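Local atomic coordinates of putative exported protein (Bordetella pertussis Tohama I, PDB entry 2PFZ), a protein that binds pyroglutamic acid as an extracytoplasmic solute receptor, probably delivering it to a tripartite ATP-independent periplasmic (TRAP) transporter. Residues K51-N57 against L211-A216. Numbering follows the deposited sequence.
Sequences KRAVQGN and LVNKKA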
ATOM      1  N   LYS A  51       8.587 -10.070   1.425  1.00 17.66           N
ATOM      2  CA  LYS A  51       8.427 -10.485   2.819  1.00 19.01           C
ATOM      3  C   LYS A  51       9.233 -11.754   3.071  1.00 19.07           C
ATOM      4  O   LYS A  51       9.935 -11.849   4.086  1.00 18.26           O
ATOM      5  CB  LYS A  51       6.959 -10.691   3.229  1.00 18.87           C
ATOM      6  CG  LYS A  51       6.745 -10.970   4.765  1.00 18.89           C
ATOM      7  CD  LYS A  51       5.276 -11.434   5.069  1.00 20.98           C
ATOM      8  CE  LYS A  51       5.239 -12.972   5.360  1.00 22.81           C
ATOM      9  NZ  LYS A  51       6.397 -13.757   4.666  1.00 29.26           N
ATOM     10  N   ARG A  52       9.148 -12.711   2.140  1.00 19.32           N
ATOM     11  CA  ARG A  52       9.939 -13.951   2.237  1.00 19.99           C
ATOM     12  C   ARG A  52      11.444 -13.663   2.172  1.00 19.39           C
ATOM     13  O   ARG A  52      12.231 -14.293   2.886  1.00 18.61           O
ATOM     14  CB  ARG A  52       9.514 -14.935   1.135  1.00 21.11           C
ATOM     15  CG  ARG A  52      10.171 -16.315   1.167  1.00 25.73           C
ATOM     16  CD  ARG A  52      11.489 -16.360   0.362  1.00 32.07           C
ATOM     17  NE  ARG A  52      11.289 -16.156  -1.078  1.00 39.85           N
ATOM     18  CZ  ARG A  52      12.162 -15.564  -1.886  1.00 38.10           C
ATOM     19  NH1 ARG A  52      13.302 -15.104  -1.393  1.00 39.93           N
ATOM     20  NH2 ARG A  52      11.885 -15.420  -3.183  1.00 39.21           N
ATOM     21  N   ALA A  53      11.838 -12.701   1.336  1.00 19.45           N
ATOM     22  CA  ALA A  53      13.250 -12.295   1.241  1.00 18.75           C
ATOM     23  C   ALA A  53      13.800 -11.787   2.582  1.00 19.12           C
ATOM     24  O   ALA A  53      14.903 -12.158   2.978  1.00 19.33           O
ATOM     25  CB  ALA A  53      13.432 -11.264   0.144  1.00 18.08           C
ATOM     26  N   VAL A  54      13.023 -10.965   3.290  1.00 19.16           N
ATOM     27  CA  VAL A  54      13.425 -10.450   4.599  1.00 19.88           C
ATOM     28  C   VAL A  54      13.282 -11.543   5.691  1.00 20.10           C
ATOM     29  O   VAL A  54      14.106 -11.626   6.587  1.00 19.77           O
ATOM     30  CB  VAL A  54      12.610  -9.183   5.004  1.00 19.98           C
ATOM     31  CG1 VAL A  54      12.962  -8.730   6.432  1.00 18.44           C
ATOM     32  CG2 VAL A  54      12.852  -8.055   4.011  1.00 19.73           C
ATOM     33  N   GLN A  55      12.251 -12.384   5.601  1.00 21.18           N
ATOM     34  CA  GLN A  55      12.087 -13.469   6.546  1.00 21.70           C
ATOM     35  C   GLN A  55      13.308 -14.391   6.590  1.00 22.08           C
ATOM     36  O   GLN A  55      13.718 -14.834   7.677  1.00 22.69           O
ATOM     37  CB  GLN A  55      10.850 -14.300   6.221  1.00 22.57           C
ATOM     38  CG  GLN A  55      10.549 -15.329   7.284  1.00 23.05           C
ATOM     39  CD  GLN A  55       9.324 -16.145   6.983  1.00 27.05           C
ATOM     40  OE1 GLN A  55       9.012 -17.078   7.713  1.00 28.62           O
ATOM     41  NE2 GLN A  55       8.607 -15.793   5.916  1.00 26.67           N
ATOM     42  N   GLY A  56      13.865 -14.690   5.421  1.00 20.98           N
ATOM     43  CA  GLY A  56      14.997 -15.635   5.305  1.00 21.78           C
ATOM     44  C   GLY A  56      16.315 -14.910   5.491  1.00 21.37           C
ATOM     45  O   GLY A  56      17.397 -15.521   5.378  1.00 21.77           O
ATOM     46  N   ASN A  57      16.236 -13.613   5.800  1.00 20.30           N
ATOM     47  CA  ASN A  57      17.414 -12.762   5.858  1.00 19.86           C
ATOM     48  C   ASN A  57      18.222 -12.756   4.556  1.00 20.13           C
ATOM     49  O   ASN A  57      19.455 -12.567   4.595  1.00 20.30           O
ATOM     50  CB  ASN A  57      18.330 -13.108   7.040  1.00 18.91           C
ATOM     51  CG  ASN A  57      19.234 -11.947   7.423  1.00 20.07           C
ATOM     52  OD1 ASN A  57      18.860 -10.790   7.247  1.00 20.17           O
ATOM     53  ND2 ASN A  57      20.437 -12.247   7.958  1.00 19.30           N
ATOM     54  N   LEU A 211      10.018  -3.717   6.715  1.00 14.91           N
ATOM     55  CA  LEU A 211      10.249  -4.818   7.642  1.00 15.57           C
ATOM     56  C   LEU A 211      11.735  -5.019   7.770  1.00 16.20           C
ATOM     57  O   LEU A 211      12.479  -4.765   6.831  1.00 16.31           O
ATOM     58  CB  LEU A 211       9.650  -6.111   7.107  1.00 14.95           C
ATOM     59  CG  LEU A 211       8.226  -6.106   6.547  1.00 15.51           C
ATOM     60  CD1 LEU A 211       7.829  -7.562   6.208  1.00 14.38           C
ATOM     61  CD2 LEU A 211       7.240  -5.486   7.531  1.00 18.85           C
ATOM     62  N   VAL A 212      12.142  -5.486   8.945  1.00 17.13           N
ATOM     63  CA  VAL A 212      13.546  -5.730   9.258  1.00 17.79           C
ATOM     64  C   VAL A 212      13.668  -7.149   9.806  1.00 18.04           C
ATOM     65  O   VAL A 212      12.851  -7.595  10.642  1.00 18.37           O
ATOM     66  CB  VAL A 212      14.072  -4.699  10.315  1.00 17.49           C
ATOM     67  CG1 VAL A 212      15.488  -5.052  10.767  1.00 17.06           C
ATOM     68  CG2 VAL A 212      14.076  -3.294   9.756  1.00 20.20           C
ATOM     69  N   ASN A 213      14.679  -7.876   9.333  1.00 18.83           N
ATOM     70  CA  ASN A 213      15.005  -9.177   9.912  1.00 19.32           C
ATOM     71  C   ASN A 213      15.603  -9.035  11.335  1.00 19.58           C
ATOM     72  O   ASN A 213      16.608  -8.325  11.522  1.00 19.66           O
ATOM     73  CB  ASN A 213      15.967  -9.947   8.995  1.00 19.02           C
ATOM     74  CG  ASN A 213      16.307 -11.319   9.540  1.00 19.72           C
ATOM     75  OD1 ASN A 213      17.230 -11.470  10.355  1.00 19.14           O
ATOM     76  ND2 ASN A 213      15.567 -12.332   9.096  1.00 18.73           N
ATOM     77  N   LYS A 214      14.985  -9.688  12.323  1.00 20.26           N
ATOM     78  CA  LYS A 214      15.411  -9.547  13.738  1.00 22.28           C
ATOM     79  C   LYS A 214      16.880  -9.939  13.937  1.00 22.23           C
ATOM     80  O   LYS A 214      17.638  -9.251  14.639  1.00 22.42           O
ATOM     81  CB  LYS A 214      14.564 -10.432  14.674  1.00 23.15           C
ATOM     82  CG  LYS A 214      13.083 -10.166  14.672  1.00 28.29           C
ATOM     83  CD  LYS A 214      12.665  -9.215  15.803  1.00 32.74           C
ATOM     84  CE  LYS A 214      11.186  -9.325  16.176  1.00 30.92           C
ATOM     85  NZ  LYS A 214      10.964  -8.521  17.478  1.00 35.84           N
ATOM     86  N   LYS A 215      17.281 -11.060  13.336  1.00 22.39           N
ATOM     87  CA  LYS A 215      18.685 -11.517  13.449  1.00 22.42           C
ATOM     88  C   LYS A 215      19.659 -10.475  12.895  1.00 22.22           C
ATOM     89  O   LYS A 215      20.702 -10.210  13.502  1.00 21.76           O
ATOM     90  CB  LYS A 215      18.875 -12.864  12.742  1.00 22.73           C
ATOM     91  CG  LYS A 215      18.360 -14.048  13.527  1.00 24.34           C
ATOM     92  CD  LYS A 215      18.868 -15.338  12.880  1.00 27.14           C
ATOM     93  CE  LYS A 215      18.052 -16.533  13.351  1.00 28.99           C
ATOM     94  NZ  LYS A 215      18.443 -17.752  12.576  1.00 32.13           N
ATOM     95  N   ALA A 216      19.306  -9.867  11.763  1.00 21.75           N
ATOM     96  CA  ALA A 216      20.142  -8.826  11.156  1.00 21.96           C
ATOM     97  C   ALA A 216      20.215  -7.593  12.062  1.00 22.27           C
ATOM     98  O   ALA A 216      21.276  -6.964  12.202  1.00 22.77           O
ATOM     99  CB  ALA A 216      19.613  -8.450   9.782  1.00 21.99           C
TER
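A Schellman motif ending one helix meets the N-cap starting another, in the periplasmic-binding-protein fold of a DctP receptor. Helix 50-55 packs on one face of strand 207-213, the middle strand of a three-stranded antiparallel sheet, the segment axes 8.0 Å apart and 29° from parallel.

The van der Waals part lies mostly along the strand. Val-54, short and branched, fits against the backbone, its CG1 3.8 Å from C of Val-212 and 4.3 Å from CB of Leu-211. One turn earlier, the aliphatic stem of Lys-51 lays CG 3.9 Å from CD1 of Leu-211 while its ammonium leads away. Val-212 points away from the helix and touches Trp-3 and Leu-114. OD1 of Asn-57 meets the small methyl CB of Ala-216 at 3.5 Å.

The polar part joins the helix ends. Asn-57 adopts positive phi (56°), which asparagine tolerates well, and its N donates a Schellman hydrogen bond to O of Val-54 at 3.0 Å. Asn-213 suits the junction because its amide both donates and accepts: ND2 hydrogen-bonds the same O of Val-54 at 3.0 Å, while OD1 caps helix 214-218 by accepting from N of Ala-216, also at 3.0 Å.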